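Local atomic coordinates of hydratase ChsH1 (Mycobacterium tuberculosis, PDB entry 4W78), a protein that hydrates the double bond of a steroid enoyl-CoA, 3-oxo-4,17-pregnadiene-20-carboxyl-CoA, during degradation of the cholesterol side chain. Residues Asn34-Ile39 with Val61-Met66; Ala55-Ile60 with His110-Pro115; Phe141-Ile146 with Asn159-Lys164. All coordinates share one frame; numbering follows the deposited sequence.

Interaction 1: Asn34-Ile39 with Val61-Met66; sequences NWVEAI and VAPPAM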
loop_
_atom_site.group_PDB
_atom_site.type_symbol
_atom_site.label_atom_id
_atom_site.label_comp_id
_atom_site.label_asym_id
_atom_site.label_seq_id
_atom_site.Cartn_x
_atom_site.Cartn_y
_atom_site.Cartn_z
ATOM N N ASN A 34 -2.665 -4.241 -7.213
ATOM C CA ASN A 34 -1.997 -4.254 -5.919
ATOM C C ASN A 34 -2.647 -5.287 -5.007
ATOM O O ASN A 34 -1.964 -5.995 -4.262
ATOM C CB ASN A 34 -2.050 -2.872 -5.258
ATOM C CG ASN A 34 -1.144 -1.843 -5.940
ATOM O OD1 ASN A 34 -0.233 -2.188 -6.687
ATOM N ND2 ASN A 34 -1.392 -0.575 -5.654
ATOM N N TRP A 35 -3.972 -5.349 -5.065
ATOM C CA TRP A 35 -4.757 -6.217 -4.192
ATOM C C TRP A 35 -4.601 -7.688 -4.564
ATOM O O TRP A 35 -4.270 -8.508 -3.697
ATOM C CB TRP A 35 -6.218 -5.760 -4.225
ATOM C CG TRP A 35 -7.151 -6.344 -3.200
ATOM C CD1 TRP A 35 -7.553 -5.769 -2.034
ATOM C CD2 TRP A 35 -7.849 -7.592 -3.296
ATOM N NE1 TRP A 35 -8.459 -6.591 -1.383
ATOM C CE2 TRP A 35 -8.652 -7.714 -2.140
ATOM C CE3 TRP A 35 -7.887 -8.603 -4.258
ATOM C CZ2 TRP A 35 -9.469 -8.814 -1.914
ATOM C CZ3 TRP A 35 -8.695 -9.724 -4.018
ATOM C CH2 TRP A 35 -9.464 -9.815 -2.854
ATOM N N VAL A 36 -4.800 -8.043 -5.832
ATOM C CA VAL A 36 -4.657 -9.466 -6.184
ATOM C C VAL A 36 -3.237 -9.971 -5.949
ATOM O O VAL A 36 -3.041 -11.126 -5.577
ATOM C CB VAL A 36 -5.130 -9.816 -7.616
ATOM C CG1 VAL A 36 -6.599 -9.441 -7.790
ATOM C CG2 VAL A 36 -4.248 -9.162 -8.673
ATOM N N GLU A 37 -2.240 -9.116 -6.146
ATOM C CA GLU A 37 -0.864 -9.529 -5.924
ATOM C C GLU A 37 -0.599 -9.813 -4.442
ATOM O O GLU A 37 0.072 -10.797 -4.110
ATOM C CB GLU A 37 0.115 -8.481 -6.460
ATOM C CG GLU A 37 0.114 -8.422 -7.990
ATOM C CD GLU A 37 0.937 -7.272 -8.542
ATOM O OE1 GLU A 37 1.842 -6.785 -7.828
ATOM O OE2 GLU A 37 0.669 -6.858 -9.694
ATOM N N ALA A 38 -1.102 -8.960 -3.559
ATOM C CA ALA A 38 -0.855 -9.159 -2.131
ATOM C C ALA A 38 -1.672 -10.336 -1.578
ATOM O O ALA A 38 -1.162 -11.113 -0.772
ATOM C CB ALA A 38 -1.159 -7.873 -1.357
ATOM N N ILE A 39 -2.935 -10.439 -1.988
ATOM C CA ILE A 39 -3.823 -11.524 -1.539
ATOM C C ILE A 39 -3.367 -12.855 -2.130
ATOM O O ILE A 39 -3.596 -13.920 -1.541
ATOM C CB ILE A 39 -5.301 -11.209 -1.945
ATOM C CG1 ILE A 39 -5.807 -9.951 -1.224
ATOM C CG2 ILE A 39 -6.250 -12.389 -1.662
ATOM C CD1 ILE A 39 -5.949 -10.111 0.292
ATOM N N VAL A 61 -13.265 -7.474 -14.297
ATOM C CA VAL A 61 -14.088 -7.021 -13.188
ATOM C C VAL A 61 -13.250 -6.901 -11.919
ATOM O O VAL A 61 -12.190 -7.523 -11.796
ATOM C CB VAL A 61 -15.283 -7.972 -12.933
ATOM C CG1 VAL A 61 -16.349 -7.793 -14.003
ATOM C CG2 VAL A 61 -14.818 -9.428 -12.871
ATOM N N ALA A 62 -13.714 -6.083 -10.977
ATOM C CA ALA A 62 -13.065 -5.993 -9.679
ATOM C C ALA A 62 -13.433 -7.193 -8.802
ATOM O O ALA A 62 -14.554 -7.675 -8.847
ATOM C CB ALA A 62 -13.488 -4.690 -8.979
ATOM N N PRO A 63 -12.499 -7.649 -7.964
ATOM C CA PRO A 63 -12.883 -8.660 -6.967
ATOM C C PRO A 63 -14.002 -8.125 -6.074
ATOM O O PRO A 63 -13.911 -6.999 -5.596
ATOM C CB PRO A 63 -11.603 -8.852 -6.141
ATOM C CG PRO A 63 -10.486 -8.344 -7.008
ATOM C CD PRO A 63 -11.075 -7.273 -7.884
ATOM N N PRO A 64 -15.064 -8.918 -5.849
ATOM C CA PRO A 64 -16.170 -8.428 -5.017
ATOM C C PRO A 64 -15.690 -7.978 -3.642
ATOM O O PRO A 64 -16.149 -6.945 -3.132
ATOM C CB PRO A 64 -17.078 -9.648 -4.899
ATOM C CG PRO A 64 -16.853 -10.368 -6.209
ATOM C CD PRO A 64 -15.389 -10.196 -6.515
ATOM N N ALA A 65 -14.744 -8.725 -3.076
ATOM C CA ALA A 65 -14.224 -8.442 -1.737
ATOM C C ALA A 65 -13.424 -7.141 -1.645
ATOM O O ALA A 65 -13.019 -6.754 -0.557
ATOM C CB ALA A 65 -13.376 -9.612 -1.235
ATOM N N MET A 66 -13.178 -6.485 -2.781
ATOM C CA MET A 66 -12.590 -5.137 -2.758
ATOM C C MET A 66 -13.580 -4.003 -2.493
ATOM O O MET A 66 -13.161 -2.842 -2.417
ATOM C CB MET A 66 -11.841 -4.832 -4.068
ATOM C CG MET A 66 -10.495 -5.523 -4.181
ATOM S SD MET A 66 -9.515 -4.852 -5.545
ATOM C CE MET A 66 -8.915 -3.321 -4.828
HETATM O O HOH W 1 -10.415 -6.739 0.675
#
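Trp35 on helix 29-39 and Met66, in the short 3-10 turn that closes 61-66, show how one indole can organise a buried, almost wholly apolar contact. The first side-chain bond of Trp35 points toward the loop, and CG lies anti to the backbone N (chi1 -169°). Met66 CG sits over the five-membered ring, 3.4 Å from its centroid and only 5° off the normal, a CH-pi contact. Met66 SD continues over the same face, 4.0 Å from that centroid, a Met-aromatic contact; the chain turns only at chi3, bringing CE to Trp35 CB.

The benzene half of the indole meets the loop obliquely. Pro63 CB approaches Trp35 CZ3 to 3.7 Å, and Ala65 CB stands 4.0 Å from Trp35 CZ2. The pyrrole nitrogen is served by a bridging water, which accepts from Trp35 NE1 at 2.8 Å and donates to the carbonyl O of Ala65. This buried N-H is thus linked to the loop backbone through a water lying at the ring edge, in plane.

Next along the helix, Val36 adds a lighter touch, CG1 to Pro63 CG at 4.1 Å, the two side chains crossing at about a right angle. One turn on from Trp35, Ile39 CG1 covers the other face of the indole, over its centre, so the ring is held between Met66 and its own helix.

Gln60 of the ChsH2 chain bonds to Ala65 N, and Gly57 of that chain packs on Trp35. The arrangement is a Met-aromatic contact that joins helix 29-39 to the loop before helix 67-70, at the ChsH1-ChsH2 interface of this MaoC-like, hotdog-family hydratase.

Interaction 2: Ala55-Ile60 with His110-Pro115; sequences AGHPGI and HRYLLP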
loop_
_atom_site.group_PDB
_atom_site.type_symbol
_atom_site.label_atom_id
_atom_site.label_comp_id
_atom_site.label_asym_id
_atom_site.label_seq_id
_atom_site.Cartn_x
_atom_site.Cartn_y
_atom_site.Cartn_z
ATOM N N ALA A 55 -16.088 -15.786 -18.729
ATOM C CA ALA A 55 -16.881 -15.991 -17.519
ATOM C C ALA A 55 -18.151 -15.143 -17.515
ATOM O O ALA A 55 -18.823 -15.024 -16.486
ATOM C CB ALA A 55 -16.041 -15.689 -16.279
ATOM N N GLY A 56 -18.463 -14.526 -18.651
ATOM C CA GLY A 56 -19.700 -13.773 -18.796
ATOM C C GLY A 56 -19.689 -12.305 -18.392
ATOM O O GLY A 56 -20.740 -11.655 -18.399
ATOM N N HIS A 57 -18.517 -11.774 -18.047
ATOM C CA HIS A 57 -18.410 -10.370 -17.663
ATOM C C HIS A 57 -18.105 -9.508 -18.892
ATOM O O HIS A 57 -17.535 -10.003 -19.861
ATOM C CB HIS A 57 -17.324 -10.201 -16.606
ATOM C CG HIS A 57 -17.551 -11.028 -15.378
ATOM N ND1 HIS A 57 -18.497 -10.704 -14.430
ATOM C CD2 HIS A 57 -16.957 -12.166 -14.945
ATOM C CE1 HIS A 57 -18.465 -11.598 -13.456
ATOM N NE2 HIS A 57 -17.539 -12.496 -13.744
ATOM N N PRO A 58 -18.480 -8.213 -18.853
ATOM C CA PRO A 58 -18.295 -7.346 -20.028
ATOM C C PRO A 58 -16.827 -7.046 -20.304
ATOM O O PRO A 58 -16.488 -6.551 -21.381
ATOM C CB PRO A 58 -19.025 -6.055 -19.631
ATOM C CG PRO A 58 -19.929 -6.446 -18.512
ATOM C CD PRO A 58 -19.207 -7.521 -17.777
ATOM N N GLY A 59 -15.976 -7.354 -19.334
ATOM C CA GLY A 59 -14.544 -7.110 -19.413
ATOM C C GLY A 59 -14.001 -7.413 -18.036
ATOM O O GLY A 59 -14.721 -7.994 -17.222
ATOM N N ILE A 60 -12.750 -7.035 -17.770
ATOM C CA ILE A 60 -12.158 -7.246 -16.450
ATOM C C ILE A 60 -13.099 -6.716 -15.378
ATOM O O ILE A 60 -13.691 -5.652 -15.541
ATOM C CB ILE A 60 -10.789 -6.533 -16.323
ATOM C CG1 ILE A 60 -9.711 -7.329 -17.069
ATOM C CG2 ILE A 60 -10.389 -6.362 -14.856
ATOM C CD1 ILE A 60 -8.414 -6.555 -17.282
ATOM N N HIS A 110 -24.241 -7.298 -5.070
ATOM C CA HIS A 110 -25.368 -7.417 -5.995
ATOM C C HIS A 110 -24.919 -7.729 -7.420
ATOM O O HIS A 110 -25.609 -8.445 -8.152
ATOM C CB HIS A 110 -26.238 -6.166 -5.959
ATOM C CG HIS A 110 -26.776 -5.852 -4.599
ATOM N ND1 HIS A 110 -27.464 -6.775 -3.841
ATOM C CD2 HIS A 110 -26.725 -4.719 -3.858
ATOM C CE1 HIS A 110 -27.810 -6.225 -2.690
ATOM N NE2 HIS A 110 -27.376 -4.977 -2.677
ATOM N N ARG A 111 -23.772 -7.177 -7.803
ATOM C CA ARG A 111 -23.131 -7.476 -9.078
ATOM C C ARG A 111 -21.648 -7.167 -8.970
ATOM O O ARG A 111 -21.194 -6.580 -7.977
ATOM C CB ARG A 111 -23.745 -6.655 -10.224
ATOM C CG ARG A 111 -23.544 -5.139 -10.122
ATOM C CD ARG A 111 -23.830 -4.505 -11.474
ATOM N NE ARG A 111 -23.822 -3.045 -11.444
ATOM C CZ ARG A 111 -22.757 -2.293 -11.700
ATOM N NH1 ARG A 111 -21.584 -2.848 -11.978
ATOM N NH2 ARG A 111 -22.869 -0.970 -11.660
ATOM N N TYR A 112 -20.896 -7.561 -9.994
ATOM C CA TYR A 112 -19.480 -7.253 -10.094
ATOM C C TYR A 112 -19.304 -5.849 -10.672
ATOM O O TYR A 112 -20.089 -5.410 -11.528
ATOM C CB TYR A 112 -18.775 -8.289 -10.993
ATOM C CG TYR A 112 -18.476 -9.606 -10.300
ATOM C CD1 TYR A 112 -19.502 -10.400 -9.787
ATOM C CD2 TYR A 112 -17.175 -10.057 -10.168
ATOM C CE1 TYR A 112 -19.226 -11.602 -9.141
ATOM C CE2 TYR A 112 -16.885 -11.259 -9.547
ATOM C CZ TYR A 112 -17.911 -12.022 -9.025
ATOM O OH TYR A 112 -17.612 -13.207 -8.392
ATOM N N LEU A 113 -18.286 -5.140 -10.195
ATOM C CA LEU A 113 -17.987 -3.791 -10.685
ATOM C C LEU A 113 -16.913 -3.775 -11.766
ATOM O O LEU A 113 -16.019 -4.629 -11.796
ATOM C CB LEU A 113 -17.542 -2.901 -9.528
ATOM C CG LEU A 113 -18.495 -2.875 -8.339
ATOM C CD1 LEU A 113 -17.901 -1.980 -7.264
ATOM C CD2 LEU A 113 -19.891 -2.404 -8.765
ATOM N N LEU A 114 -16.988 -2.779 -12.641
ATOM C CA LEU A 114 -16.025 -2.613 -13.721
ATOM C C LEU A 114 -15.087 -1.437 -13.457
ATOM O O LEU A 114 -15.506 -0.426 -12.897
ATOM C CB LEU A 114 -16.772 -2.352 -15.030
ATOM C CG LEU A 114 -17.774 -3.420 -15.462
ATOM C CD1 LEU A 114 -18.694 -2.858 -16.547
ATOM C CD2 LEU A 114 -17.018 -4.633 -15.990
ATOM N N PRO A 115 -13.807 -1.562 -13.849
ATOM C CA PRO A 115 -12.930 -0.389 -13.831
ATOM C C PRO A 115 -13.600 0.827 -14.479
ATOM O O PRO A 115 -14.245 0.694 -15.527
ATOM C CB PRO A 115 -11.718 -0.851 -14.641
ATOM C CG PRO A 115 -11.648 -2.331 -14.349
ATOM C CD PRO A 115 -13.091 -2.785 -14.265
#
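His57 and Tyr112 make the aromatic part of a contact between two loops that have no regular secondary structure. The imidazole presents CE1 to the tyrosine ring, 3.7 Å above its plane and displaced toward the rim, nearest CG. With ring planes at 42° and centroids 4.8 Å apart, the pair is neither a stack nor a T-shaped one; a single carbon is set against a ring face.

Farther along both loops, Leu114 and Pro115 meet Pro58 and Ile60. The CD2 branch of Leu114 does the touching: it lies 4.0 Å from Pro58 CD, the two side chains crossing at about a right angle, and 3.5 Å from the carbonyl O of Ile60. Ile60 O also approaches Pro115 CD at 3.2 Å, so two carbons of the second loop close on one backbone carbonyl. The side chains of Ile60 and Pro115 come together more loosely, Ile60 CG2 to Pro115 CG at 4.3 Å.

Behind this first shell, bonds of Arg111 and Glu117 hold the loop 110-115 in shape. Arg111 NH1 donates to the carbonyl O of Tyr112 at 3.0 Å, in a bent bond of 141°, and forms a salt bridge with Glu117, whose OE1 also takes the N-H of Leu114. Arg111 NE pairs with Glu153. Tyr112 OH is held by the backbone N of Ile73 in the ChsH2 chain, and the other loop by Asp49 OD1, which receives the N-H of Ile60.

Gly56, at positive phi, is the C-prime residue of the Schellman motif that ends helix 49-54, where the chain passes into the loop. The opposing loop links strands 99-109 and 119-134, so the contact ties the helical region to one end of the sheet.

Interaction 3: Phe141-Ile146 with Asn159-Lys164; sequences FINQHI and NWRILK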
loop_
_atom_site.group_PDB
_atom_site.type_symbol
_atom_site.label_atom_id
_atom_site.label_comp_id
_atom_site.label_asym_id
_atom_site.label_seq_id
_atom_site.Cartn_x
_atom_site.Cartn_y
_atom_site.Cartn_z
ATOM N N PHE A 141 -23.099 -4.111 21.958
ATOM C CA PHE A 141 -22.886 -4.419 20.550
ATOM C C PHE A 141 -23.548 -3.363 19.688
ATOM O O PHE A 141 -24.671 -2.945 19.972
ATOM C CB PHE A 141 -23.446 -5.801 20.195
ATOM C CG PHE A 141 -22.700 -6.949 20.838
ATOM C CD1 PHE A 141 -21.589 -7.486 20.223
ATOM C CD2 PHE A 141 -23.123 -7.486 22.043
ATOM C CE1 PHE A 141 -20.904 -8.546 20.795
ATOM C CE2 PHE A 141 -22.439 -8.544 22.626
ATOM C CZ PHE A 141 -21.329 -9.070 21.996
ATOM N N ILE A 142 -22.843 -2.946 18.643
ATOM C CA ILE A 142 -23.329 -1.905 17.735
ATOM C C ILE A 142 -23.286 -2.435 16.308
ATOM O O ILE A 142 -22.225 -2.834 15.815
ATOM C CB ILE A 142 -22.451 -0.657 17.822
ATOM C CG1 ILE A 142 -22.564 -0.039 19.214
ATOM C CG2 ILE A 142 -22.867 0.365 16.763
ATOM C CD1 ILE A 142 -21.231 0.231 19.850
ATOM N N ASN A 143 -24.447 -2.466 15.658
ATOM C CA ASN A 143 -24.563 -2.849 14.256
ATOM C C ASN A 143 -24.709 -1.654 13.339
ATOM O O ASN A 143 -25.324 -0.637 13.712
ATOM C CB ASN A 143 -25.780 -3.749 14.060
ATOM C CG ASN A 143 -25.633 -5.079 14.770
ATOM O OD1 ASN A 143 -25.156 -6.049 14.190
ATOM N ND2 ASN A 143 -26.019 -5.118 16.034
ATOM N N GLN A 144 -24.143 -1.768 12.148
ATOM C CA GLN A 144 -24.332 -0.759 11.098
ATOM C C GLN A 144 -24.723 -1.432 9.800
ATOM O O GLN A 144 -24.238 -2.534 9.502
ATOM C CB GLN A 144 -23.047 0.020 10.868
ATOM C CG GLN A 144 -22.680 1.022 11.941
ATOM C CD GLN A 144 -21.410 1.759 11.568
ATOM O OE1 GLN A 144 -20.305 1.325 11.900
ATOM N NE2 GLN A 144 -21.559 2.857 10.842
ATOM N N HIS A 145 -25.591 -0.790 9.018
ATOM C CA HIS A 145 -25.882 -1.234 7.661
ATOM C C HIS A 145 -25.242 -0.243 6.695
ATOM O O HIS A 145 -25.583 0.948 6.683
ATOM C CB HIS A 145 -27.385 -1.329 7.397
ATOM C CG HIS A 145 -27.733 -1.948 6.071
ATOM N ND1 HIS A 145 -28.902 -1.671 5.406
ATOM C CD2 HIS A 145 -27.070 -2.827 5.285
ATOM C CE1 HIS A 145 -28.960 -2.346 4.276
ATOM N NE2 HIS A 145 -27.860 -3.063 4.181
ATOM N N ILE A 146 -24.287 -0.736 5.927
ATOM C CA ILE A 146 -23.560 0.058 4.944
ATOM C C ILE A 146 -24.082 -0.312 3.577
ATOM O O ILE A 146 -24.281 -1.498 3.286
ATOM C CB ILE A 146 -22.078 -0.343 4.971
ATOM C CG1 ILE A 146 -21.486 -0.226 6.377
ATOM C CG2 ILE A 146 -21.269 0.389 3.891
ATOM C CD1 ILE A 146 -21.814 1.004 7.093
ATOM N N ASN A 159 -23.443 -5.667 6.648
ATOM C CA ASN A 159 -23.844 -5.570 8.034
ATOM C C ASN A 159 -22.564 -5.743 8.841
ATOM O O ASN A 159 -21.866 -6.760 8.693
ATOM C CB ASN A 159 -24.860 -6.656 8.360
ATOM C CG ASN A 159 -26.123 -6.555 7.515
ATOM O OD1 ASN A 159 -26.695 -5.474 7.349
ATOM N ND2 ASN A 159 -26.566 -7.688 6.975
ATOM N N TRP A 160 -22.224 -4.726 9.633
ATOM C CA TRP A 160 -20.959 -4.645 10.368
ATOM C C TRP A 160 -21.298 -4.604 11.846
ATOM O O TRP A 160 -22.118 -3.794 12.254
ATOM C CB TRP A 160 -20.271 -3.326 9.994
ATOM C CG TRP A 160 -18.877 -3.186 10.488
ATOM C CD1 TRP A 160 -18.423 -2.458 11.554
ATOM C CD2 TRP A 160 -17.750 -3.795 9.904
ATOM N NE1 TRP A 160 -17.055 -2.601 11.668
ATOM C CE2 TRP A 160 -16.620 -3.416 10.654
ATOM C CE3 TRP A 160 -17.586 -4.628 8.805
ATOM C CZ2 TRP A 160 -15.342 -3.855 10.331
ATOM C CZ3 TRP A 160 -16.387 -5.037 8.483
ATOM C CH2 TRP A 160 -15.242 -4.673 9.235
ATOM N N ARG A 161 -20.682 -5.456 12.655
ATOM C CA ARG A 161 -20.984 -5.469 14.081
ATOM C C ARG A 161 -19.716 -5.337 14.902
ATOM O O ARG A 161 -18.733 -6.048 14.672
ATOM C CB ARG A 161 -21.725 -6.746 14.456
ATOM C CG ARG A 161 -22.201 -6.846 15.892
ATOM C CD ARG A 161 -22.922 -8.199 16.025
ATOM N NE ARG A 161 -23.464 -8.493 17.346
ATOM C CZ ARG A 161 -23.134 -9.566 18.064
ATOM N NH1 ARG A 161 -22.249 -10.443 17.600
ATOM N NH2 ARG A 161 -23.685 -9.764 19.251
ATOM N N ILE A 162 -19.743 -4.415 15.858
ATOM C CA ILE A 162 -18.624 -4.245 16.768
ATOM C C ILE A 162 -19.095 -4.346 18.203
ATOM O O ILE A 162 -20.291 -4.221 18.498
ATOM C CB ILE A 162 -17.913 -2.885 16.576
ATOM C CG1 ILE A 162 -18.831 -1.732 16.995
ATOM C CG2 ILE A 162 -17.447 -2.722 15.142
ATOM C CD1 ILE A 162 -18.146 -0.352 17.027
ATOM N N LEU A 163 -18.135 -4.579 19.092
ATOM C CA LEU A 163 -18.372 -4.605 20.523
ATOM C C LEU A 163 -17.535 -3.511 21.170
ATOM O O LEU A 163 -16.311 -3.480 21.001
ATOM C CB LEU A 163 -17.964 -5.970 21.088
ATOM C CG LEU A 163 -17.929 -6.082 22.608
ATOM C CD1 LEU A 163 -19.321 -5.941 23.226
ATOM C CD2 LEU A 163 -17.279 -7.408 23.003
ATOM N N LYS A 164 -18.188 -2.593 21.871
ATOM C CA LYS A 164 -17.481 -1.629 22.714
ATOM C C LYS A 164 -17.553 -2.132 24.142
ATOM O O LYS A 164 -18.640 -2.376 24.668
ATOM C CB LYS A 164 -18.131 -0.247 22.630
ATOM C CG LYS A 164 -18.005 0.413 21.272
ATOM C CD LYS A 164 -16.611 0.968 21.071
ATOM C CE LYS A 164 -16.384 2.183 21.955
ATOM N NZ LYS A 164 -14.924 2.418 22.148
HETATM O O HOH W 2 -20.908 -1.466 13.641
HETATM O O HOH W 3 -26.286 -7.437 18.213
HETATM O O HOH W 4 -26.386 -4.618 10.455
#
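Phe141 lies between two side chains of the neighbouring strand, Arg161 on one ring face and Leu163 on the other. The guanidinium lies nearly flat on the ring, planes 12° apart, with NH2 above the ring centre at 3.2 Å from the plane, whereas CZ is off-centre, as a stacked cation-pi pair allows. Leu163 CD1 lies over the centre of the opposite face, 3.9 Å from the centroid, in a CH-pi contact. The Arg161 chain, CG anti to the backbone N (chi1 -175°) and extended from CG to NE, runs out to the ring.

Asn143 runs beside Arg161, pointing the same way, and its OD1 lies 3.5 Å from Arg161 CG. A water accepts from both Asn143 ND2 and Arg161 NE; Asn143 ND2 also bonds to Asp127 O, and Arg161 NH1 to Asn104 OD1, each on a flanking strand.

These pairs ride on an antiparallel beta hairpin, strands 139-150 and 153-165, at the middle of the hotdog sheet. Ile142 with Ile162 and Gln144 with Trp160 are the hydrogen-bonded pairs in these segments, and Ile142 N to Ile162 O measures 2.9 Å.

Their side chains lie on the other face, where Ile142 and Gln144 touch helix 85-94. There Ile142 CD1 meets Lys164 CG obliquely at 3.5 Å; the lysine chain bends away at chi2 and chi3, and its NZ forms a salt bridge with Asp93 of the helix. The end of Trp160 leads away from 141-146 and packs on Ile52 of the ChsH2 chain.

How the interactions relate
Interactions 1 and 2 form one continuous region, with centres 13 Å apart and segments alternating along the chain. Residues 55-60 run directly into 61-66, and the two contacts touch where Ala62 N approaches Leu113 O at 2.8 Å, a probable hydrogen bond, and where Val61 and Pro64 pack on Tyr112. Interaction 3 comes later in sequence, on the opposite side of the chain's centre, with its centre 24 Å from that of interaction 1 and 29 Å from that of interaction 2. Strands 99-109 and 119-134, joined by the loop that contains 110-115, flank its hairpin in the sheet. Residues of all three contacts meet ChsH2, so the loops and the sheet both contribute to the heteromeric hydratase.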